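Local coordinates for protein SusD homolog (Bacteroides ovatus, PDB 4F53) that probably binds glycans, likely mucin O-glycans, at the bacterial outer membrane as a SusD-family lipoprotein with a TPR-like helical fold, at residues Ala241-Met255 and Cys323-Arg336. Numbering follows the deposited sequence.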
# COMPACT_ATOMS: atom_id res chain seq x y z
N ALA A 241 -8.23 9.93 5.02
CA ALA A 241 -7.50 9.78 6.30
C ALA A 241 -6.02 10.13 6.10
O ALA A 241 -5.31 9.46 5.36
CB ALA A 241 -7.67 8.37 6.85
N TYR A 242 -5.60 11.22 6.77
CA TYR A 242 -4.24 11.78 6.74
C TYR A 242 -3.81 12.04 8.16
O TYR A 242 -4.51 12.75 8.87
CB TYR A 242 -4.19 13.08 5.90
CG TYR A 242 -4.68 12.89 4.48
CD1 TYR A 242 -3.83 12.40 3.49
CD2 TYR A 242 -6.00 13.17 4.14
CE1 TYR A 242 -4.28 12.19 2.20
CE2 TYR A 242 -6.46 12.96 2.84
CZ TYR A 242 -5.60 12.47 1.88
OH TYR A 242 -6.04 12.29 0.59
N ARG A 243 -2.72 11.42 8.61
CA ARG A 243 -2.30 11.59 10.00
C ARG A 243 -1.31 12.73 10.15
O ARG A 243 -0.31 12.79 9.44
CB ARG A 243 -1.69 10.29 10.57
CG ARG A 243 -1.56 10.30 12.09
CD ARG A 243 -1.14 8.97 12.69
NE ARG A 243 -0.20 9.14 13.81
CZ ARG A 243 1.09 9.49 13.69
NH1 ARG A 243 1.63 9.71 12.48
NH2 ARG A 243 1.85 9.63 14.77
N LYS A 244 -1.57 13.62 11.11
CA LYS A 244 -0.68 14.73 11.46
C LYS A 244 0.46 14.08 12.22
O LYS A 244 0.23 13.39 13.25
CB LYS A 244 -1.41 15.83 12.26
CG LYS A 244 -0.48 16.89 12.85
CD LYS A 244 -1.22 17.91 13.67
CE LYS A 244 -0.29 18.96 14.22
NZ LYS A 244 -1.02 19.92 15.09
N VAL A 245 1.69 14.20 11.67
CA VAL A 245 2.88 13.54 12.24
C VAL A 245 3.13 14.02 13.68
O VAL A 245 2.84 15.18 14.02
CB VAL A 245 4.16 13.66 11.36
CG1 VAL A 245 3.93 13.07 9.98
CG2 VAL A 245 4.68 15.10 11.28
N ALA A 246 3.61 13.11 14.53
CA ALA A 246 3.95 13.44 15.91
C ALA A 246 5.29 14.15 15.95
O ALA A 246 5.45 15.11 16.70
CB ALA A 246 3.99 12.18 16.77
N ASP A 247 6.24 13.73 15.10
CA ASP A 247 7.56 14.34 15.03
C ASP A 247 7.94 14.72 13.58
O ASP A 247 8.14 15.90 13.30
CB ASP A 247 8.62 13.42 15.66
CG ASP A 247 9.95 14.12 15.82
OD1 ASP A 247 10.07 14.95 16.74
OD2 ASP A 247 10.84 13.90 14.98
N HIS A 248 8.08 13.75 12.67
CA HIS A 248 8.40 14.06 11.28
C HIS A 248 7.93 12.98 10.32
O HIS A 248 7.83 11.82 10.70
CB HIS A 248 9.92 14.29 11.10
CG HIS A 248 10.79 13.11 11.37
ND1 HIS A 248 11.27 12.85 12.66
CD2 HIS A 248 11.31 12.20 10.51
CE1 HIS A 248 12.04 11.78 12.55
NE2 HIS A 248 12.08 11.34 11.27
N ASN A 249 7.68 13.37 9.06
CA ASN A 249 7.33 12.44 7.99
C ASN A 249 8.61 11.66 7.62
O ASN A 249 9.62 12.27 7.26
CB ASN A 249 6.74 13.17 6.78
CG ASN A 249 6.16 12.23 5.77
OD1 ASN A 249 6.80 11.29 5.32
ND2 ASN A 249 4.93 12.46 5.37
N PRO A 250 8.58 10.30 7.72
CA PRO A 250 9.80 9.51 7.47
C PRO A 250 10.30 9.56 6.02
O PRO A 250 11.48 9.36 5.80
CB PRO A 250 9.37 8.08 7.86
CG PRO A 250 7.89 8.06 7.69
CD PRO A 250 7.45 9.43 8.14
N TRP A 251 9.42 9.85 5.04
CA TRP A 251 9.79 9.96 3.63
C TRP A 251 10.80 11.07 3.37
O TRP A 251 11.59 10.95 2.44
CB TRP A 251 8.57 10.18 2.75
CG TRP A 251 7.71 8.95 2.68
CD1 TRP A 251 6.58 8.69 3.41
CD2 TRP A 251 7.96 7.79 1.89
NE1 TRP A 251 6.10 7.44 3.10
CE2 TRP A 251 6.93 6.86 2.17
CE3 TRP A 251 8.96 7.43 0.96
CZ2 TRP A 251 6.84 5.61 1.52
CZ3 TRP A 251 8.90 6.16 0.37
CH2 TRP A 251 7.84 5.29 0.63
N GLN A 252 10.78 12.13 4.21
CA GLN A 252 11.76 13.22 4.12
C GLN A 252 13.17 12.67 4.38
O GLN A 252 14.13 13.10 3.77
CB GLN A 252 11.41 14.37 5.08
CG GLN A 252 12.36 15.58 4.93
CD GLN A 252 13.59 15.48 5.83
OE1 GLN A 252 13.70 14.68 6.77
NE2 GLN A 252 14.57 16.27 5.54
N ARG A 253 13.28 11.68 5.26
CA ARG A 253 14.54 11.01 5.55
C ARG A 253 14.95 10.13 4.37
O ARG A 253 16.05 10.29 3.83
CB ARG A 253 14.42 10.14 6.83
CG ARG A 253 14.12 10.89 8.12
CD ARG A 253 15.18 11.91 8.44
NE ARG A 253 15.09 12.33 9.84
CZ ARG A 253 14.73 13.54 10.25
NH1 ARG A 253 14.43 14.49 9.36
NH2 ARG A 253 14.69 13.83 11.54
N PHE A 254 14.07 9.22 3.95
CA PHE A 254 14.36 8.23 2.89
C PHE A 254 14.73 8.89 1.59
O PHE A 254 15.71 8.48 0.97
CB PHE A 254 13.20 7.25 2.64
CG PHE A 254 12.52 6.70 3.86
CD1 PHE A 254 13.23 6.48 5.04
CD2 PHE A 254 11.16 6.37 3.83
CE1 PHE A 254 12.59 6.02 6.19
CE2 PHE A 254 10.53 5.87 4.97
CZ PHE A 254 11.24 5.70 6.14
N MSE A 255 13.97 9.91 1.21
CA MSE A 255 14.17 10.57 -0.07
C MSE A 255 15.17 11.75 0.01
O MSE A 255 16.19 11.74 -0.68
CB MSE A 255 12.80 11.06 -0.60
CG MSE A 255 11.81 9.91 -0.88
SE MSE A 255 12.04 9.27 -2.72
CE MSE A 255 10.57 8.05 -2.89
N CYS A 323 13.21 12.92 -7.21
CA CYS A 323 13.05 12.73 -5.77
C CYS A 323 11.68 13.25 -5.34
O CYS A 323 11.22 14.27 -5.84
CB CYS A 323 14.17 13.46 -5.04
SG CYS A 323 14.22 13.17 -3.25
N MSE A 324 11.06 12.55 -4.37
CA MSE A 324 9.76 12.93 -3.82
C MSE A 324 9.82 14.35 -3.28
O MSE A 324 10.84 14.75 -2.72
CB MSE A 324 9.36 11.95 -2.70
CG MSE A 324 7.96 12.11 -2.13
SE MSE A 324 7.64 10.63 -0.87
CE MSE A 324 5.93 11.23 -0.13
N LYS A 325 8.73 15.10 -3.47
CA LYS A 325 8.55 16.45 -2.92
C LYS A 325 7.98 16.21 -1.54
O LYS A 325 6.87 15.69 -1.43
CB LYS A 325 7.62 17.29 -3.82
CG LYS A 325 7.90 18.78 -3.78
CD LYS A 325 7.11 19.55 -4.84
CE LYS A 325 7.69 19.37 -6.22
NZ LYS A 325 7.43 20.54 -7.11
N VAL A 326 8.76 16.43 -0.48
CA VAL A 326 8.29 16.09 0.88
C VAL A 326 9.04 16.87 1.93
O VAL A 326 10.25 17.06 1.79
CB VAL A 326 8.38 14.53 1.13
CG1 VAL A 326 9.81 13.99 0.98
CG2 VAL A 326 7.74 14.10 2.46
N THR A 327 8.33 17.33 2.97
CA THR A 327 8.93 17.99 4.14
C THR A 327 8.64 17.15 5.40
O THR A 327 7.78 16.27 5.39
CB THR A 327 8.50 19.44 4.32
OG1 THR A 327 7.19 19.50 4.86
CG2 THR A 327 8.62 20.26 3.07
N THR A 328 9.36 17.44 6.49
CA THR A 328 9.20 16.74 7.76
C THR A 328 7.78 16.92 8.35
O THR A 328 7.31 16.06 9.07
CB THR A 328 10.24 17.21 8.77
OG1 THR A 328 10.09 18.60 8.99
CG2 THR A 328 11.67 16.88 8.36
N SER A 329 7.10 18.00 8.02
CA SER A 329 5.80 18.25 8.61
C SER A 329 4.63 17.72 7.76
O SER A 329 3.48 17.79 8.22
CB SER A 329 5.63 19.74 8.90
OG SER A 329 5.65 20.45 7.68
N ASP A 330 4.90 17.16 6.57
CA ASP A 330 3.84 16.62 5.71
C ASP A 330 3.11 15.48 6.38
O ASP A 330 3.72 14.65 7.06
CB ASP A 330 4.41 16.14 4.36
CG ASP A 330 4.85 17.27 3.42
OD1 ASP A 330 4.53 18.46 3.72
OD2 ASP A 330 5.52 16.98 2.43
N ASN A 331 1.79 15.43 6.18
CA ASN A 331 0.93 14.38 6.73
C ASN A 331 1.23 13.03 6.13
O ASN A 331 1.61 12.91 4.96
CB ASN A 331 -0.55 14.67 6.48
CG ASN A 331 -1.07 15.88 7.18
OD1 ASN A 331 -0.57 16.30 8.24
ND2 ASN A 331 -2.10 16.44 6.61
N ILE A 332 1.00 12.01 6.94
CA ILE A 332 1.13 10.64 6.49
C ILE A 332 -0.22 10.26 5.81
O ILE A 332 -1.28 10.61 6.31
CB ILE A 332 1.57 9.72 7.65
CG1 ILE A 332 3.09 9.96 7.92
CG2 ILE A 332 1.29 8.28 7.29
CD1 ILE A 332 3.71 9.18 9.02
N VAL A 333 -0.15 9.63 4.63
CA VAL A 333 -1.32 9.26 3.85
C VAL A 333 -1.78 7.89 4.32
O VAL A 333 -1.05 6.90 4.14
CB VAL A 333 -1.02 9.32 2.32
CG1 VAL A 333 -2.21 8.80 1.51
CG2 VAL A 333 -0.62 10.74 1.88
N VAL A 334 -2.99 7.81 4.91
CA VAL A 334 -3.50 6.54 5.45
C VAL A 334 -4.53 5.90 4.49
O VAL A 334 -4.41 4.72 4.18
CB VAL A 334 -4.06 6.70 6.90
CG1 VAL A 334 -4.54 5.37 7.45
CG2 VAL A 334 -3.02 7.33 7.84
N PHE A 335 -5.54 6.66 4.04
CA PHE A 335 -6.59 6.14 3.18
C PHE A 335 -7.25 7.31 2.45
O PHE A 335 -8.00 8.11 3.03
CB PHE A 335 -7.61 5.34 4.04
CG PHE A 335 -8.53 4.35 3.35
CD1 PHE A 335 -8.81 4.45 1.99
CD2 PHE A 335 -9.19 3.36 4.08
CE1 PHE A 335 -9.71 3.59 1.38
CE2 PHE A 335 -10.08 2.49 3.46
CZ PHE A 335 -10.32 2.60 2.11
N ARG A 336 -6.94 7.42 1.17
CA ARG A 336 -7.44 8.49 0.30
C ARG A 336 -8.87 8.25 -0.13
O ARG A 336 -9.25 7.11 -0.42
CB ARG A 336 -6.57 8.59 -0.95
CG ARG A 336 -5.10 8.91 -0.71
CD ARG A 336 -4.57 9.41 -2.02
NE ARG A 336 -3.15 9.75 -2.02
CZ ARG A 336 -2.66 10.94 -1.69
NH1 ARG A 336 -3.46 11.89 -1.25
NH2 ARG A 336 -1.36 11.17 -1.76
O HOH W 1 1.73 16.19 9.50
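Tyr242, Ile332 and Thr328 bury the most surface where 241-255 meets 323-336, and they illustrate how a short antiparallel ribbon can continue into packed loops. Tyr242 pairs with Val333 at a non-hydrogen-bonded position; with CG anti to its carbonyl carbon (chi1 -57°), the ring runs alongside that valine, whose CG2 meets the ring edge 3.9 Å from CE1. The Tyr242 OH accepts a weak bond from Arg336 NH1, a guanidinium that also donates through NH2 to Phe439 O. One step on along 332-335 comes a classic bulge, Ala241 O accepting from both Val334 N (2.9 Å) and Phe335 N (3.1 Å). Ile332, hydrogen-bonded through its backbone to Arg243, reaches with CD1 to Pro250 CD (3.9 Å), while its side chain crosses that of Val245 at about a right angle, CG1 against CG1. Thr328 belongs to a type I turn: its O receives Asn249 N (2.7 Å), and its CG2 lies alongside the Gln252 amide. Asn249 N-caps the helix through OD1 to Trp251 N and sends ND2 to Asp330 O (3.0 Å), approaching from above that carbonyl's plane. With an alanine here, Trp251 N would probably lose its side-chain cap and Asp330 O this donor. Around this SusD-fold junction, helix 44-58 touches Pro250 and Trp251, strand 261-263 meets Met255 and Met324, and helix 190-207 packs on Ala241 and Phe335.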